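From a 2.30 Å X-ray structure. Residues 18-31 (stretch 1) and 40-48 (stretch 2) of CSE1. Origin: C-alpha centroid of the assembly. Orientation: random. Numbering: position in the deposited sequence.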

# COMPACT_ATOMS: atom_id res chain seq x y z
N TRP A 18 0.20 7.09 -20.72
CA TRP A 18 -0.06 7.74 -19.43
C TRP A 18 0.46 6.92 -18.26
O TRP A 18 0.56 7.43 -17.15
CB TRP A 18 -1.56 8.05 -19.25
CG TRP A 18 -2.43 6.85 -19.15
CD1 TRP A 18 -2.78 6.00 -20.15
CD2 TRP A 18 -3.09 6.37 -17.96
NE1 TRP A 18 -3.59 5.00 -19.66
CE2 TRP A 18 -3.80 5.21 -18.32
CE3 TRP A 18 -3.13 6.81 -16.63
CZ2 TRP A 18 -4.55 4.49 -17.40
CZ3 TRP A 18 -3.88 6.09 -15.71
CH2 TRP A 18 -4.57 4.94 -16.10
N ILE A 19 0.80 5.66 -18.52
CA ILE A 19 1.31 4.74 -17.50
C ILE A 19 2.84 4.71 -17.57
O ILE A 19 3.42 4.24 -18.56
CB ILE A 19 0.75 3.31 -17.71
CG1 ILE A 19 -0.78 3.31 -17.72
CG2 ILE A 19 1.28 2.34 -16.65
CD1 ILE A 19 -1.38 1.98 -18.10
N PRO A 20 3.51 5.24 -16.53
CA PRO A 20 4.97 5.28 -16.57
C PRO A 20 5.60 3.93 -16.25
O PRO A 20 5.47 3.45 -15.11
CB PRO A 20 5.33 6.29 -15.47
CG PRO A 20 4.03 6.58 -14.73
CD PRO A 20 2.97 5.65 -15.23
N VAL A 21 6.29 3.33 -17.22
CA VAL A 21 6.96 2.05 -16.99
C VAL A 21 8.45 2.11 -17.33
O VAL A 21 8.86 2.83 -18.23
CB VAL A 21 6.30 0.90 -17.84
CG1 VAL A 21 4.89 0.57 -17.34
CG2 VAL A 21 6.26 1.31 -19.30
N LEU A 22 9.26 1.35 -16.61
CA LEU A 22 10.69 1.29 -16.90
C LEU A 22 10.94 0.32 -18.04
O LEU A 22 10.52 -0.85 -18.00
CB LEU A 22 11.45 0.87 -15.64
CG LEU A 22 12.93 1.20 -15.47
CD1 LEU A 22 13.21 2.67 -15.68
CD2 LEU A 22 13.37 0.76 -14.08
N LYS A 23 11.60 0.80 -19.09
CA LYS A 23 11.91 -0.05 -20.24
C LYS A 23 13.33 0.23 -20.70
O LYS A 23 13.66 1.36 -21.05
CB LYS A 23 10.95 0.22 -21.38
CG LYS A 23 11.18 -0.68 -22.56
CD LYS A 23 10.14 -0.48 -23.64
CE LYS A 23 10.23 -1.62 -24.66
NZ LYS A 23 9.58 -1.25 -25.96
N GLY A 24 14.17 -0.80 -20.71
CA GLY A 24 15.56 -0.64 -21.08
C GLY A 24 16.23 0.47 -20.29
O GLY A 24 17.01 1.24 -20.83
N GLY A 25 15.89 0.59 -19.01
CA GLY A 25 16.50 1.58 -18.14
C GLY A 25 15.94 2.99 -18.22
O GLY A 25 16.38 3.87 -17.48
N ARG A 26 14.99 3.24 -19.11
CA ARG A 26 14.37 4.56 -19.20
C ARG A 26 12.85 4.53 -19.00
O ARG A 26 12.18 3.52 -19.30
CB ARG A 26 14.75 5.28 -20.50
CG ARG A 26 14.31 4.57 -21.76
CD ARG A 26 14.65 5.40 -22.99
NE ARG A 26 14.08 6.75 -22.94
CZ ARG A 26 13.01 7.15 -23.63
NH1 ARG A 26 12.40 6.30 -24.45
NH2 ARG A 26 12.56 8.39 -23.51
N VAL A 27 12.30 5.63 -18.49
CA VAL A 27 10.87 5.72 -18.25
C VAL A 27 10.10 6.15 -19.49
O VAL A 27 10.33 7.22 -20.03
CB VAL A 27 10.55 6.63 -17.05
CG1 VAL A 27 9.05 6.82 -16.90
CG2 VAL A 27 11.15 6.02 -15.79
N VAL A 28 9.20 5.30 -19.95
CA VAL A 28 8.35 5.67 -21.07
C VAL A 28 6.91 5.58 -20.59
O VAL A 28 6.66 5.09 -19.50
CB VAL A 28 8.56 4.75 -22.30
CG1 VAL A 28 9.92 4.97 -22.87
CG2 VAL A 28 8.40 3.30 -21.91
N GLU A 29 5.97 6.07 -21.38
CA GLU A 29 4.57 5.99 -20.98
C GLU A 29 3.79 5.24 -22.04
O GLU A 29 3.97 5.44 -23.25
CB GLU A 29 3.99 7.38 -20.67
CG GLU A 29 4.63 8.02 -19.42
CD GLU A 29 3.97 9.33 -18.98
OE1 GLU A 29 2.97 9.75 -19.59
OE2 GLU A 29 4.47 9.96 -18.02
N VAL A 30 2.94 4.33 -21.55
CA VAL A 30 2.15 3.47 -22.39
C VAL A 30 0.68 3.52 -21.94
O VAL A 30 0.35 4.07 -20.87
CB VAL A 30 2.67 2.01 -22.27
CG1 VAL A 30 4.15 1.95 -22.68
CG2 VAL A 30 2.46 1.46 -20.85
N GLY A 31 -0.19 2.98 -22.78
CA GLY A 31 -1.60 2.87 -22.45
C GLY A 31 -1.85 1.49 -21.89
O GLY A 31 -0.93 0.67 -21.82
N HIS A 40 5.72 -8.20 -20.30
CA HIS A 40 7.04 -8.80 -20.11
C HIS A 40 8.18 -7.86 -20.48
O HIS A 40 9.29 -8.02 -20.00
CB HIS A 40 7.15 -10.10 -20.91
CG HIS A 40 7.23 -9.89 -22.39
ND1 HIS A 40 6.14 -9.56 -23.16
CD2 HIS A 40 8.29 -9.95 -23.24
CE1 HIS A 40 6.51 -9.43 -24.42
NE2 HIS A 40 7.81 -9.65 -24.50
N GLU A 41 7.93 -6.87 -21.33
CA GLU A 41 8.99 -5.98 -21.78
C GLU A 41 9.40 -4.91 -20.76
O GLU A 41 10.47 -4.32 -20.90
CB GLU A 41 8.62 -5.32 -23.12
CG GLU A 41 8.35 -6.29 -24.25
CD GLU A 41 7.95 -5.59 -25.55
OE1 GLU A 41 8.17 -4.36 -25.65
OE2 GLU A 41 7.40 -6.26 -26.46
N PHE A 42 8.56 -4.65 -19.76
CA PHE A 42 8.86 -3.58 -18.77
C PHE A 42 9.31 -4.12 -17.42
O PHE A 42 8.76 -5.09 -16.91
CB PHE A 42 7.65 -2.68 -18.57
CG PHE A 42 6.93 -2.37 -19.82
CD1 PHE A 42 7.55 -1.63 -20.82
CD2 PHE A 42 5.65 -2.86 -20.03
CE1 PHE A 42 6.87 -1.34 -22.02
CE2 PHE A 42 4.99 -2.59 -21.22
CZ PHE A 42 5.60 -1.82 -22.21
N ALA A 43 10.31 -3.47 -16.84
CA ALA A 43 10.82 -3.92 -15.55
C ALA A 43 9.73 -3.73 -14.50
O ALA A 43 9.55 -4.57 -13.61
CB ALA A 43 12.11 -3.15 -15.16
N ARG A 44 9.01 -2.62 -14.60
CA ARG A 44 7.97 -2.31 -13.63
C ARG A 44 7.27 -1.00 -13.98
O ARG A 44 7.73 -0.23 -14.84
CB ARG A 44 8.58 -2.18 -12.24
CG ARG A 44 9.65 -1.13 -12.17
CD ARG A 44 10.12 -0.92 -10.75
NE ARG A 44 11.22 0.04 -10.71
CZ ARG A 44 12.51 -0.29 -10.80
NH1 ARG A 44 12.87 -1.56 -10.94
NH2 ARG A 44 13.43 0.66 -10.74
N ILE A 45 6.16 -0.76 -13.29
CA ILE A 45 5.54 0.54 -13.28
C ILE A 45 6.41 1.41 -12.39
O ILE A 45 6.77 0.99 -11.29
CB ILE A 45 4.12 0.46 -12.73
CG1 ILE A 45 3.18 -0.04 -13.84
CG2 ILE A 45 3.67 1.81 -12.22
CD1 ILE A 45 1.82 -0.32 -13.38
N GLU A 46 6.76 2.59 -12.90
CA GLU A 46 7.80 3.41 -12.32
C GLU A 46 7.31 4.84 -12.04
O GLU A 46 7.17 5.66 -12.95
CB GLU A 46 9.01 3.46 -13.26
CG GLU A 46 10.13 4.40 -12.81
CD GLU A 46 10.93 3.87 -11.62
OE1 GLU A 46 10.61 2.77 -11.10
OE2 GLU A 46 11.88 4.56 -11.22
N THR A 47 7.09 5.13 -10.77
CA THR A 47 6.61 6.44 -10.40
C THR A 47 7.18 6.81 -9.04
O THR A 47 7.39 5.94 -8.20
CB THR A 47 5.05 6.47 -10.36
OG1 THR A 47 4.61 7.65 -9.68
CG2 THR A 47 4.50 5.22 -9.63
N PRO A 48 7.44 8.10 -8.81
CA PRO A 48 7.84 8.51 -7.47
C PRO A 48 6.72 8.34 -6.44
O PRO A 48 7.00 8.13 -5.27
CB PRO A 48 8.20 9.99 -7.64
CG PRO A 48 7.49 10.43 -8.85
CD PRO A 48 7.41 9.22 -9.76

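Residues 19-23 and 26-30 form a β-hairpin closed by a type I' turn from Lys-23 to Arg-26, where Gly-24 and Gly-25 adopt the positive phi angles that glycine tolerates best. The second stretch runs antiparallel along the 19-23 strand, burying 641 Å² in total. Three backbone hydrogen bonds fix it there: Glu-46 N to Pro-20 O (2.7 Å, nearly linear), Leu-22 N to Arg-44 O (2.8 Å) and Ala-43 N to Leu-22 O (2.9 Å). Pro-20 has no amide hydrogen to give, but its carbonyl serves as acceptor.

Val-21 and Ile-45 form a non-hydrogen-bonded pair, their CA atoms 4.2 Å apart and their side chains on the same face of the sheet. With chi1 at -69° (m), Val-21 sets CG1 3.9 Å from Ile-45 CG1 and CG2 over the face of the Phe-42 ring, 3.8 Å from its centroid, a CH-pi contact. Ile-45, in an m,t rotamer, also brings its CG1 to 4.1 Å from Ile-19 CG2. The flat, buried Phe-42 ring (chi1 -40°) further packs its CZ 4.1 Å from Val-30 CG1, while Lys-23 CD lies at its edge, 3.7 Å from CE1. Lys-23 is extended, all four chi angles t, so its aliphatic chain passes the ring and NZ reaches Glu-41 OE1 at 3.4 Å, a salt bridge with a weak hydrogen bond.

On the other face, Leu-22 (t,p) places CD2 over one face of the Arg-44 guanidinium, 3.3 Å from Arg-44 NH2; its CB, set by the backbone, lies 4.1 Å from Ala-43 CB. Arg-44 leaves its backbone with chi1 p, then runs t,t; its NE binds Glu-46 OE1 at 2.8 Å in a salt bridge within the stretch. Glu-46 bends at chi2 (73°, p), and its methylene CG packs 3.5 Å from Val-27 CG2, combining apolar contact with a charged end.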